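Conjugal transfer protein (Escherichia coli, PDB 5WIO) is the VirB8-family domain, without the membrane-spanning part, of a protein that probably forms part of the type IV secretion channel for conjugal DNA transfer. Local coordinates at residues 86-91 with 108-113; 35-40 with 54-59; 42-47 with 80-85. All coordinates share one frame; numbering follows the deposited sequence.

Contact 1. Residues 86-91 with 108-113; sequences ETTRVK and FTTVRR. With XXE (4-(1H-pyrrol-1-yl)pyridine-2-carboxylic acid), chain E.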
loop_
_atom_site.group_PDB
_atom_site.type_symbol
_atom_site.label_atom_id
_atom_site.label_comp_id
_atom_site.label_asym_id
_atom_site.label_seq_id
_atom_site.Cartn_x
_atom_site.Cartn_y
_atom_site.Cartn_z
ATOM N N GLU A 86 -18.768 17.562 -10.133
ATOM C CA GLU A 86 -17.565 17.090 -10.808
ATOM C C GLU A 86 -16.730 16.186 -9.904
ATOM O O GLU A 86 -16.994 16.075 -8.708
ATOM C CB GLU A 86 -16.718 18.273 -11.282
ATOM C CG GLU A 86 -15.997 19.011 -10.165
ATOM C CD GLU A 86 -15.113 20.130 -10.684
ATOM O OE1 GLU A 86 -15.656 21.136 -11.191
ATOM O OE2 GLU A 86 -13.874 20.003 -10.588
ATOM N N THR A 87 -15.722 15.545 -10.487
ATOM C CA THR A 87 -14.806 14.691 -9.736
ATOM C C THR A 87 -13.445 14.625 -10.424
ATOM O O THR A 87 -13.329 14.915 -11.615
ATOM C CB THR A 87 -15.361 13.262 -9.576
ATOM O OG1 THR A 87 -14.492 12.498 -8.730
ATOM C CG2 THR A 87 -15.479 12.578 -10.929
ATOM N N THR A 88 -12.431 14.308 -9.651
ATOM C CA THR A 88 -11.135 14.074 -10.194
ATOM C C THR A 88 -10.617 12.773 -9.664
ATOM O O THR A 88 -10.462 12.582 -8.483
ATOM C CB THR A 88 -10.199 15.185 -9.797
ATOM O OG1 THR A 88 -10.669 16.387 -10.380
ATOM C CG2 THR A 88 -8.847 14.920 -10.300
ATOM N N ARG A 89 -10.324 11.884 -10.579
ATOM C CA ARG A 89 -9.663 10.617 -10.276
ATOM C C ARG A 89 -8.140 10.739 -10.303
ATOM O O ARG A 89 -7.590 11.553 -11.045
ATOM C CB ARG A 89 -10.122 9.547 -11.270
ATOM C CG ARG A 89 -9.226 8.327 -11.347
ATOM C CD ARG A 89 -9.731 7.354 -12.398
ATOM N NE ARG A 89 -10.031 8.024 -13.661
ATOM C CZ ARG A 89 -10.478 7.404 -14.749
ATOM N NH1 ARG A 89 -10.677 6.092 -14.733
ATOM N NH2 ARG A 89 -10.725 8.093 -15.854
ATOM N N VAL A 90 -7.463 9.926 -9.495
ATOM C CA VAL A 90 -6.005 9.951 -9.430
ATOM C C VAL A 90 -5.387 8.610 -9.825
ATOM O O VAL A 90 -5.893 7.548 -9.460
ATOM C CB VAL A 90 -5.516 10.339 -8.021
ATOM C CG1 VAL A 90 -4.082 9.879 -7.807
ATOM C CG2 VAL A 90 -5.636 11.841 -7.818
ATOM N N LYS A 91 -4.288 8.672 -10.573
ATOM C CA LYS A 91 -3.616 7.475 -11.070
ATOM C C LYS A 91 -2.102 7.543 -10.878
ATOM O O LYS A 91 -1.427 8.366 -11.494
ATOM C CB LYS A 91 -3.937 7.268 -12.552
ATOM C CG LYS A 91 -3.037 6.264 -13.252
ATOM C CD LYS A 91 -3.264 4.854 -12.737
ATOM C CE LYS A 91 -2.394 3.850 -13.480
ATOM N NZ LYS A 91 -2.611 3.912 -14.954
ATOM N N PHE A 108 2.213 10.931 -11.342
ATOM C CA PHE A 108 0.842 10.439 -11.345
ATOM C C PHE A 108 -0.026 11.168 -12.362
ATOM O O PHE A 108 0.323 12.250 -12.835
ATOM C CB PHE A 108 0.229 10.575 -9.950
ATOM C CG PHE A 108 0.121 11.996 -9.471
ATOM C CD1 PHE A 108 1.230 12.657 -8.965
ATOM C CD2 PHE A 108 -1.088 12.667 -9.519
ATOM C CE1 PHE A 108 1.133 13.964 -8.524
ATOM C CE2 PHE A 108 -1.191 13.971 -9.074
ATOM C CZ PHE A 108 -0.079 14.621 -8.578
ATOM N N THR A 109 -1.161 10.560 -12.692
ATOM C CA THR A 109 -2.113 11.148 -13.624
ATOM C C THR A 109 -3.458 11.394 -12.950
ATOM O O THR A 109 -3.895 10.611 -12.105
ATOM C CB THR A 109 -2.320 10.251 -14.859
ATOM O OG1 THR A 109 -1.097 10.167 -15.604
ATOM C CG2 THR A 109 -3.412 10.819 -15.757
ATOM N N THR A 110 -4.107 12.489 -13.325
ATOM C CA THR A 110 -5.418 12.819 -12.786
ATOM C C THR A 110 -6.444 12.960 -13.901
ATOM O O THR A 110 -6.199 13.630 -14.904
ATOM C CB THR A 110 -5.381 14.122 -11.965
ATOM O OG1 THR A 110 -4.815 15.172 -12.759
ATOM C CG2 THR A 110 -4.545 13.937 -10.706
ATOM N N VAL A 111 -7.592 12.319 -13.722
ATOM C CA VAL A 111 -8.668 12.397 -14.700
ATOM C C VAL A 111 -9.885 13.091 -14.098
ATOM O O VAL A 111 -10.603 12.512 -13.282
ATOM C CB VAL A 111 -9.077 11.003 -15.209
ATOM C CG1 VAL A 111 -10.241 11.116 -16.178
ATOM C CG2 VAL A 111 -7.892 10.312 -15.871
ATOM N N ARG A 112 -10.104 14.340 -14.496
ATOM C CA ARG A 112 -11.257 15.098 -14.026
ATOM C C ARG A 112 -12.519 14.649 -14.755
ATOM O O ARG A 112 -12.455 13.882 -15.714
ATOM C CB ARG A 112 -11.033 16.599 -14.224
ATOM C CG ARG A 112 -12.119 17.476 -13.619
ATOM C CD ARG A 112 -12.156 18.846 -14.272
ATOM N NE ARG A 112 -13.326 19.609 -13.850
ATOM C CZ ARG A 112 -13.671 20.790 -14.352
ATOM N NH1 ARG A 112 -12.935 21.349 -15.302
ATOM N NH2 ARG A 112 -14.755 21.409 -13.904
ATOM N N ARG A 113 -13.657 15.079 -14.233
ATOM C CA ARG A 113 -14.923 14.885 -14.902
ATOM C C ARG A 113 -15.890 15.957 -14.445
ATOM O O ARG A 113 -15.783 16.481 -13.336
ATOM C CB ARG A 113 -15.486 13.497 -14.593
ATOM C CG ARG A 113 -16.896 13.270 -15.116
ATOM C CD ARG A 113 -16.954 13.420 -16.628
ATOM N NE ARG A 113 -18.170 12.839 -17.188
ATOM C CZ ARG A 113 -18.757 13.265 -18.302
ATOM N NH1 ARG A 113 -18.240 14.280 -18.980
ATOM N NH2 ARG A 113 -19.863 12.675 -18.739
HETATM O OAM XXE E . -9.172 7.290 -1.150
HETATM C CAL XXE E . -9.550 8.235 -1.892
HETATM O OAN XXE E . -8.908 9.318 -1.905
HETATM C CAH XXE E . -10.772 8.067 -2.768
HETATM C CAG XXE E . -10.859 8.739 -3.978
HETATM N NAI XXE E . -11.788 7.252 -2.365
HETATM C CAJ XXE E . -12.892 7.097 -3.149
HETATM C CAK XXE E . -12.981 7.770 -4.356
HETATM C CAF XXE E . -11.963 8.587 -4.759
HETATM N NAA XXE E . -12.061 9.273 -5.996
HETATM C CAB XXE E . -11.643 10.587 -6.244
HETATM C CAC XXE E . -11.921 10.880 -7.576
HETATM C CAD XXE E . -12.514 9.745 -8.159
HETATM C CAE XXE E . -12.599 8.758 -7.184
#

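Contact 2. Residues 35-40 with 54-59; sequences TQYVIH and TAVGLM. With XXE (4-(1H-pyrrol-1-yl)pyridine-2-carboxylic acid), chain E.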
loop_
_atom_site.group_PDB
_atom_site.type_symbol
_atom_site.label_atom_id
_atom_site.label_comp_id
_atom_site.label_asym_id
_atom_site.label_seq_id
_atom_site.Cartn_x
_atom_site.Cartn_y
_atom_site.Cartn_z
ATOM N N THR A 35 1.940 7.123 -1.729
ATOM C CA THR A 35 0.917 7.015 -2.764
ATOM C C THR A 35 -0.468 7.316 -2.205
ATOM O O THR A 35 -1.255 8.025 -2.834
ATOM C CB THR A 35 0.904 5.619 -3.409
ATOM O OG1 THR A 35 0.769 4.620 -2.391
ATOM C CG2 THR A 35 2.190 5.378 -4.183
ATOM N N GLN A 36 -0.761 6.772 -1.027
ATOM C CA GLN A 36 -2.038 7.008 -0.360
ATOM C C GLN A 36 -2.274 8.499 -0.150
ATOM O O GLN A 36 -3.374 9.002 -0.373
ATOM C CB GLN A 36 -2.087 6.279 0.984
ATOM C CG GLN A 36 -2.209 4.767 0.878
ATOM C CD GLN A 36 -3.568 4.324 0.374
ATOM O OE1 GLN A 36 -4.494 4.114 1.156
ATOM N NE2 GLN A 36 -3.692 4.179 -0.939
ATOM N N TYR A 37 -1.225 9.195 0.280
ATOM C CA TYR A 37 -1.285 10.630 0.531
ATOM C C TYR A 37 -1.718 11.398 -0.712
ATOM O O TYR A 37 -2.647 12.201 -0.664
ATOM C CB TYR A 37 0.075 11.137 1.018
ATOM C CG TYR A 37 0.097 12.600 1.405
ATOM C CD1 TYR A 37 -0.203 13.001 2.699
ATOM C CD2 TYR A 37 0.427 13.579 0.477
ATOM C CE1 TYR A 37 -0.181 14.334 3.058
ATOM C CE2 TYR A 37 0.454 14.916 0.826
ATOM C CZ TYR A 37 0.149 15.288 2.120
ATOM O OH TYR A 37 0.171 16.616 2.481
ATOM N N VAL A 38 -1.036 11.139 -1.824
ATOM C CA VAL A 38 -1.329 11.807 -3.087
ATOM C C VAL A 38 -2.761 11.540 -3.546
ATOM O O VAL A 38 -3.420 12.424 -4.095
ATOM C CB VAL A 38 -0.354 11.361 -4.194
ATOM C CG1 VAL A 38 -0.766 11.949 -5.536
ATOM C CG2 VAL A 38 1.067 11.769 -3.837
ATOM N N ILE A 39 -3.240 10.321 -3.318
ATOM C CA ILE A 39 -4.600 9.959 -3.703
ATOM C C ILE A 39 -5.607 10.690 -2.826
ATOM O O ILE A 39 -6.683 11.070 -3.283
ATOM C CB ILE A 39 -4.843 8.444 -3.599
ATOM C CG1 ILE A 39 -3.761 7.671 -4.354
ATOM C CG2 ILE A 39 -6.223 8.090 -4.136
ATOM C CD1 ILE A 39 -3.874 6.171 -4.210
ATOM N N HIS A 40 -5.250 10.887 -1.561
ATOM C CA HIS A 40 -6.111 11.600 -0.628
ATOM C C HIS A 40 -6.163 13.090 -0.934
ATOM O O HIS A 40 -7.225 13.710 -0.864
ATOM C CB HIS A 40 -5.638 11.394 0.811
ATOM C CG HIS A 40 -6.078 10.098 1.416
ATOM N ND1 HIS A 40 -7.388 9.670 1.386
ATOM C CD2 HIS A 40 -5.386 9.142 2.080
ATOM C CE1 HIS A 40 -7.483 8.503 1.998
ATOM N NE2 HIS A 40 -6.282 8.160 2.429
ATOM N N THR A 54 -9.560 14.632 6.370
ATOM C CA THR A 54 -9.056 14.261 7.687
ATOM C C THR A 54 -7.701 13.569 7.602
ATOM O O THR A 54 -6.855 13.733 8.479
ATOM C CB THR A 54 -10.044 13.333 8.420
ATOM O OG1 THR A 54 -11.341 13.940 8.449
ATOM C CG2 THR A 54 -9.577 13.073 9.844
ATOM N N ALA A 55 -7.504 12.796 6.540
ATOM C CA ALA A 55 -6.278 12.022 6.373
ATOM C C ALA A 55 -5.075 12.915 6.087
ATOM O O ALA A 55 -4.003 12.726 6.664
ATOM C CB ALA A 55 -6.450 10.997 5.262
ATOM N N VAL A 56 -5.256 13.884 5.195
ATOM C CA VAL A 56 -4.171 14.777 4.798
ATOM C C VAL A 56 -3.683 15.627 5.967
ATOM O O VAL A 56 -2.496 15.939 6.064
ATOM C CB VAL A 56 -4.602 15.706 3.647
ATOM C CG1 VAL A 56 -3.461 16.637 3.263
ATOM C CG2 VAL A 56 -5.056 14.884 2.446
ATOM N N GLY A 57 -4.602 15.996 6.852
ATOM C CA GLY A 57 -4.257 16.793 8.014
ATOM C C GLY A 57 -3.359 16.042 8.975
ATOM O O GLY A 57 -2.361 16.577 9.461
ATOM N N LEU A 58 -3.717 14.791 9.247
ATOM C CA LEU A 58 -2.956 13.953 10.167
ATOM C C LEU A 58 -1.619 13.518 9.573
ATOM O O LEU A 58 -0.651 13.303 10.301
ATOM C CB LEU A 58 -3.772 12.721 10.566
ATOM C CG LEU A 58 -4.935 12.953 11.532
ATOM C CD1 LEU A 58 -5.709 11.663 11.763
ATOM C CD2 LEU A 58 -4.420 13.514 12.847
ATOM N N MET A 59 -1.573 13.388 8.251
ATOM C CA MET A 59 -0.359 12.958 7.569
ATOM C C MET A 59 0.453 14.148 7.068
ATOM O O MET A 59 1.179 14.040 6.079
ATOM C CB MET A 59 -0.698 12.037 6.398
ATOM C CG MET A 59 -1.447 10.776 6.796
ATOM S SD MET A 59 -1.818 9.710 5.391
ATOM C CE MET A 59 -2.702 8.382 6.203
HETATM O OAM XXE E . -9.172 7.290 -1.150
HETATM C CAL XXE E . -9.550 8.235 -1.892
HETATM O OAN XXE E . -8.908 9.318 -1.905
HETATM C CAH XXE E . -10.772 8.067 -2.768
HETATM C CAG XXE E . -10.859 8.739 -3.978
HETATM N NAI XXE E . -11.788 7.252 -2.365
HETATM C CAJ XXE E . -12.892 7.097 -3.149
HETATM C CAK XXE E . -12.981 7.770 -4.356
HETATM C CAF XXE E . -11.963 8.587 -4.759
HETATM N NAA XXE E . -12.061 9.273 -5.996
HETATM C CAB XXE E . -11.643 10.587 -6.244
HETATM C CAC XXE E . -11.921 10.880 -7.576
HETATM C CAD XXE E . -12.514 9.745 -8.159
HETATM C CAE XXE E . -12.599 8.758 -7.184
#

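Contact 3. Residues 42-47 with 80-85; sequences ESYDFY and KVLGDS. With XXE (4-(1H-pyrrol-1-yl)pyridine-2-carboxylic acid), chain E.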
loop_
_atom_site.group_PDB
_atom_site.type_symbol
_atom_site.label_atom_id
_atom_site.label_comp_id
_atom_site.label_asym_id
_atom_site.label_seq_id
_atom_site.Cartn_x
_atom_site.Cartn_y
_atom_site.Cartn_z
ATOM N N GLU A 42 -4.971 14.779 -3.829
ATOM C CA GLU A 42 -5.157 15.220 -5.209
ATOM C C GLU A 42 -6.470 14.731 -5.813
ATOM O O GLU A 42 -6.863 15.178 -6.890
ATOM C CB GLU A 42 -3.982 14.766 -6.079
ATOM C CG GLU A 42 -2.642 15.373 -5.687
ATOM C CD GLU A 42 -2.622 16.889 -5.787
ATOM O OE1 GLU A 42 -3.585 17.474 -6.329
ATOM O OE2 GLU A 42 -1.638 17.500 -5.317
ATOM N N SER A 43 -7.150 13.818 -5.128
ATOM C CA SER A 43 -8.439 13.329 -5.605
ATOM C C SER A 43 -9.577 14.135 -5.000
ATOM O O SER A 43 -9.480 14.610 -3.868
ATOM C CB SER A 43 -8.627 11.847 -5.273
ATOM O OG SER A 43 -7.515 11.081 -5.693
ATOM N N TYR A 44 -10.652 14.290 -5.762
ATOM C CA TYR A 44 -11.858 14.910 -5.237
ATOM C C TYR A 44 -13.092 14.076 -5.542
ATOM O O TYR A 44 -13.542 14.001 -6.687
ATOM C CB TYR A 44 -12.046 16.322 -5.792
ATOM C CG TYR A 44 -13.335 16.953 -5.314
ATOM C CD1 TYR A 44 -13.451 17.439 -4.018
ATOM C CD2 TYR A 44 -14.441 17.043 -6.149
ATOM C CE1 TYR A 44 -14.627 18.008 -3.568
ATOM C CE2 TYR A 44 -15.624 17.611 -5.709
ATOM C CZ TYR A 44 -15.711 18.091 -4.419
ATOM O OH TYR A 44 -16.884 18.656 -3.976
ATOM N N ASP A 45 -13.629 13.449 -4.504
ATOM C CA ASP A 45 -14.894 12.741 -4.602
ATOM C C ASP A 45 -15.811 13.236 -3.493
ATOM O O ASP A 45 -15.458 13.182 -2.313
ATOM C CB ASP A 45 -14.690 11.229 -4.509
ATOM C CG ASP A 45 -15.985 10.452 -4.657
ATOM O OD1 ASP A 45 -16.966 11.017 -5.185
ATOM O OD2 ASP A 45 -16.018 9.272 -4.251
ATOM N N PHE A 46 -16.982 13.726 -3.883
ATOM C CA PHE A 46 -17.910 14.361 -2.953
ATOM C C PHE A 46 -18.311 13.438 -1.804
ATOM O O PHE A 46 -18.737 13.900 -0.746
ATOM C CB PHE A 46 -19.156 14.838 -3.704
ATOM C CG PHE A 46 -20.174 15.504 -2.828
ATOM C CD1 PHE A 46 -19.864 16.669 -2.147
ATOM C CD2 PHE A 46 -21.443 14.969 -2.686
ATOM C CE1 PHE A 46 -20.796 17.285 -1.340
ATOM C CE2 PHE A 46 -22.382 15.583 -1.880
ATOM C CZ PHE A 46 -22.058 16.742 -1.206
ATOM N N TYR A 47 -18.156 12.135 -2.011
ATOM C CA TYR A 47 -18.565 11.144 -1.024
ATOM C C TYR A 47 -17.476 10.850 0.007
ATOM O O TYR A 47 -17.769 10.413 1.120
ATOM C CB TYR A 47 -18.975 9.848 -1.723
ATOM C CG TYR A 47 -20.340 9.913 -2.373
ATOM C CD1 TYR A 47 -20.578 10.756 -3.452
ATOM C CD2 TYR A 47 -21.387 9.127 -1.912
ATOM C CE1 TYR A 47 -21.824 10.817 -4.047
ATOM C CE2 TYR A 47 -22.634 9.181 -2.502
ATOM C CZ TYR A 47 -22.849 10.027 -3.568
ATOM O OH TYR A 47 -24.092 10.082 -4.155
ATOM N N LYS A 80 -18.082 23.243 -0.785
ATOM C CA LYS A 80 -19.297 24.051 -0.820
ATOM C C LYS A 80 -19.631 24.487 -2.242
ATOM O O LYS A 80 -20.798 24.675 -2.582
ATOM C CB LYS A 80 -19.154 25.280 0.080
ATOM C CG LYS A 80 -18.840 24.966 1.532
ATOM C CD LYS A 80 -18.787 26.236 2.366
ATOM C CE LYS A 80 -18.377 25.944 3.801
ATOM N NZ LYS A 80 -17.024 25.323 3.880
ATOM N N VAL A 81 -18.602 24.646 -3.068
ATOM C CA VAL A 81 -18.788 25.106 -4.440
ATOM C C VAL A 81 -18.984 23.946 -5.411
ATOM O O VAL A 81 -19.921 23.948 -6.207
ATOM C CB VAL A 81 -17.596 25.959 -4.915
ATOM C CG1 VAL A 81 -17.738 26.295 -6.391
ATOM C CG2 VAL A 81 -17.485 27.227 -4.084
ATOM N N LEU A 82 -18.097 22.957 -5.343
ATOM C CA LEU A 82 -18.154 21.823 -6.258
ATOM C C LEU A 82 -19.357 20.925 -6.004
ATOM O O LEU A 82 -20.181 20.712 -6.893
ATOM C CB LEU A 82 -16.872 20.992 -6.163
ATOM C CG LEU A 82 -15.587 21.647 -6.670
ATOM C CD1 LEU A 82 -14.485 20.608 -6.814
ATOM C CD2 LEU A 82 -15.837 22.363 -7.987
ATOM N N GLY A 83 -19.451 20.398 -4.788
ATOM C CA GLY A 83 -20.469 19.416 -4.472
ATOM C C GLY A 83 -20.202 18.135 -5.239
ATOM O O GLY A 83 -19.096 17.598 -5.197
ATOM N N ASP A 84 -21.212 17.649 -5.950
ATOM C CA ASP A 84 -21.059 16.451 -6.765
ATOM C C ASP A 84 -21.238 16.787 -8.243
ATOM O O ASP A 84 -21.665 15.949 -9.037
ATOM C CB ASP A 84 -22.057 15.375 -6.334
ATOM C CG ASP A 84 -21.717 14.009 -6.893
ATOM O OD1 ASP A 84 -20.517 13.746 -7.127
ATOM O OD2 ASP A 84 -22.644 13.201 -7.099
ATOM N N SER A 85 -20.911 18.022 -8.606
ATOM C CA SER A 85 -21.020 18.458 -9.993
ATOM C C SER A 85 -19.831 17.975 -10.817
ATOM O O SER A 85 -19.878 17.976 -12.047
ATOM C CB SER A 85 -21.131 19.983 -10.069
ATOM O OG SER A 85 -19.999 20.608 -9.490
HETATM O OAM XXE E . -9.172 7.290 -1.150
HETATM C CAL XXE E . -9.550 8.235 -1.892
HETATM O OAN XXE E . -8.908 9.318 -1.905
HETATM C CAH XXE E . -10.772 8.067 -2.768
HETATM C CAG XXE E . -10.859 8.739 -3.978
HETATM N NAI XXE E . -11.788 7.252 -2.365
HETATM C CAJ XXE E . -12.892 7.097 -3.149
HETATM C CAK XXE E . -12.981 7.770 -4.356
HETATM C CAF XXE E . -11.963 8.587 -4.759
HETATM N NAA XXE E . -12.061 9.273 -5.996
HETATM C CAB XXE E . -11.643 10.587 -6.244
HETATM C CAC XXE E . -11.921 10.880 -7.576
HETATM C CAD XXE E . -12.514 9.745 -8.159
HETATM C CAE XXE E . -12.599 8.758 -7.184
#

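Contact 1. Residues 86-91 with 108-113
Val90 and Thr110 face each other as a non-hydrogen-bonded pair of the antiparallel hairpin made by strands 86-98 and 103-114, and their side chains run alongside, with Val90 CG2 3.7 Å from Thr110 CG2. Thr88, two residues before Val90, reaches the same threonine from its other side, CG2 lying 3.9 Å from Thr110 CB. This is the tightly packed part: Thr110 is buried, its OG1 is bonded to Trp126 NE1, and helix 27-42 covers Val90 with Ile39 and Glu42. Between the side-chain pairs the backbones are stitched together in the alternating hydrogen-bonded pairs, as at Arg89 N to Val111 O, 2.8 Å and close to straight at 167°.

The reverse face, carrying Arg89, Lys91, Thr109 and Val111, is looser. Arg89 starts out with CG anti to its own N and then bends at chi3 (48°), which brings the edge of its guanidinium, at NH2, against Val111 CG1. The charged tip has a long, weak ion pair with Asp120. Lys91 touches Thr109 through CB, while the end of its chain leads off to solvent.

At the hairpin's open end the extended Arg112 reaches Glu86. Arg112 NH2 gives Glu86 OE1 a bond of 2.9 Å from above the carboxylate plane, and NE adds a weak bond to OE2 at 3.3 Å; the carboxylate and guanidinium planes stand 36° apart, a tilted rather than flat two-bond pairing. A leucine replacing Arg112 would probably deprive the Glu86 carboxylate of its cationic mate and set it free to turn. Backbone bonds thus fix the register and small methyls fill the covered face, whereas the partly exposed charges at the open end probably give an adjustable pairing weakened by water.

Contact 2. Residues 35-40 with 54-59
His40 and Ala55 meet where helix 27-42 crosses helix 49-58, the axes of the two short segments passing 9.5 Å apart at 130°. Followed outward, the His40 side chain begins with CB, which rests 3.9 Å from Val56 CG2. The ring beyond it turns one face to Ala55: CB of that alanine stands almost over the centre, 3.9 Å from the ring centroid, in a CH-pi contact, and CD2 is the ring atom nearest to it at 3.8 Å. ND1 is hydrogen-bonded to Asp52 OD1, which fixes the rotation of the ring, and also lies 3.6 Å from the carboxylate oxygen OAN of the bound XXE. CE1, at the tip, is 3.8 Å from the second carboxylate oxygen, OAM, of XXE.

These helices belong to the NTF2-like fold of the VirB8 domain, in which helices pack against an antiparallel sheet; here Tyr37 packs on Met130 of strand 124-134.

One turn before His40, Tyr37 extends with CG anti to the backbone N (chi1 -176°), which carries its ring to the second helix. Val56 lies across it, CG1 4.0 Å from Tyr37 CE1, while Met59 runs antiparallel alongside it and sets CB in the ring plane, 3.9 Å from CD1 of Tyr37. The phenolic OH is bonded to Ser60 just beyond the helix.

Contact 3. Residues 42-47 with 80-85
Gly83, with phi at 67° in the second position of a type II' turn from Leu82 to Ser85, turns its carbonyl toward Tyr44, and the two backbones come nearest at Phe46 and Asp84. Tyr44 OH donates to Gly83 O over 2.7 Å, in the carbonyl plane and on a lone pair. Tyr44 CG stands anti to the backbone N (chi1 177°), which carries the ring out to the turn. Leu82 covers one face of that ring: CD1 is 3.6 Å from the centroid, shifted toward the rim, as a CH-pi contact. The tyrosine is therefore held by its hydroxyl and covered on one face by a methyl. Inside the turn, Leu82 O takes both Ser85 N and Ser85 OG, the latter at 2.6 Å.

Two residues on, Phe46 presents a ring face to Asp84 N, and CD2 is 3.7 Å from Asp84 CB. Tyr47 meets the same aspartate differently, edge-on, with CE1 4.0 Å from Asp84 OD2. The Asp84 carboxylate also forms a salt bridge with Arg115, a charge that would probably ease the repulsion between Asp84 and Asp45, whose OD1 atoms are 4.9 Å apart.

Asp45 CB points away from the turn, toward the bound XXE, and OD2 lies 3.4 Å from XXE CAK; Ser43 CB is equally near its CAB, at 3.4 Å. Segment 42-47 thus joins the turn that leads from helix 78-81 into the sheet's edge strand to a small-molecule site on the VirB8 domain, forming part of the wall of that site.

From the N terminus the chain first runs through helix 27-42, whose segment 35-40 opens contact 2, and then at once into 42-47, which opens contact 3. Helix 49-58 returns to close contact 2 at 54-59, so the two loops cross: contact 3 stays open through helix 62-69 until 80-85, which begins on helix 78-81. Contact 1 follows in series, starting at residue 86 and closing the hairpin at 108-113. Contact 2 ties the helices together, contact 3 pins the inter-helix loop to the entry of the sheet, and contact 1 pairs the first two strands of the sheet. Val38 and Ile39 pack on Phe108 and Val90 respectively, and all three contacts border XXE.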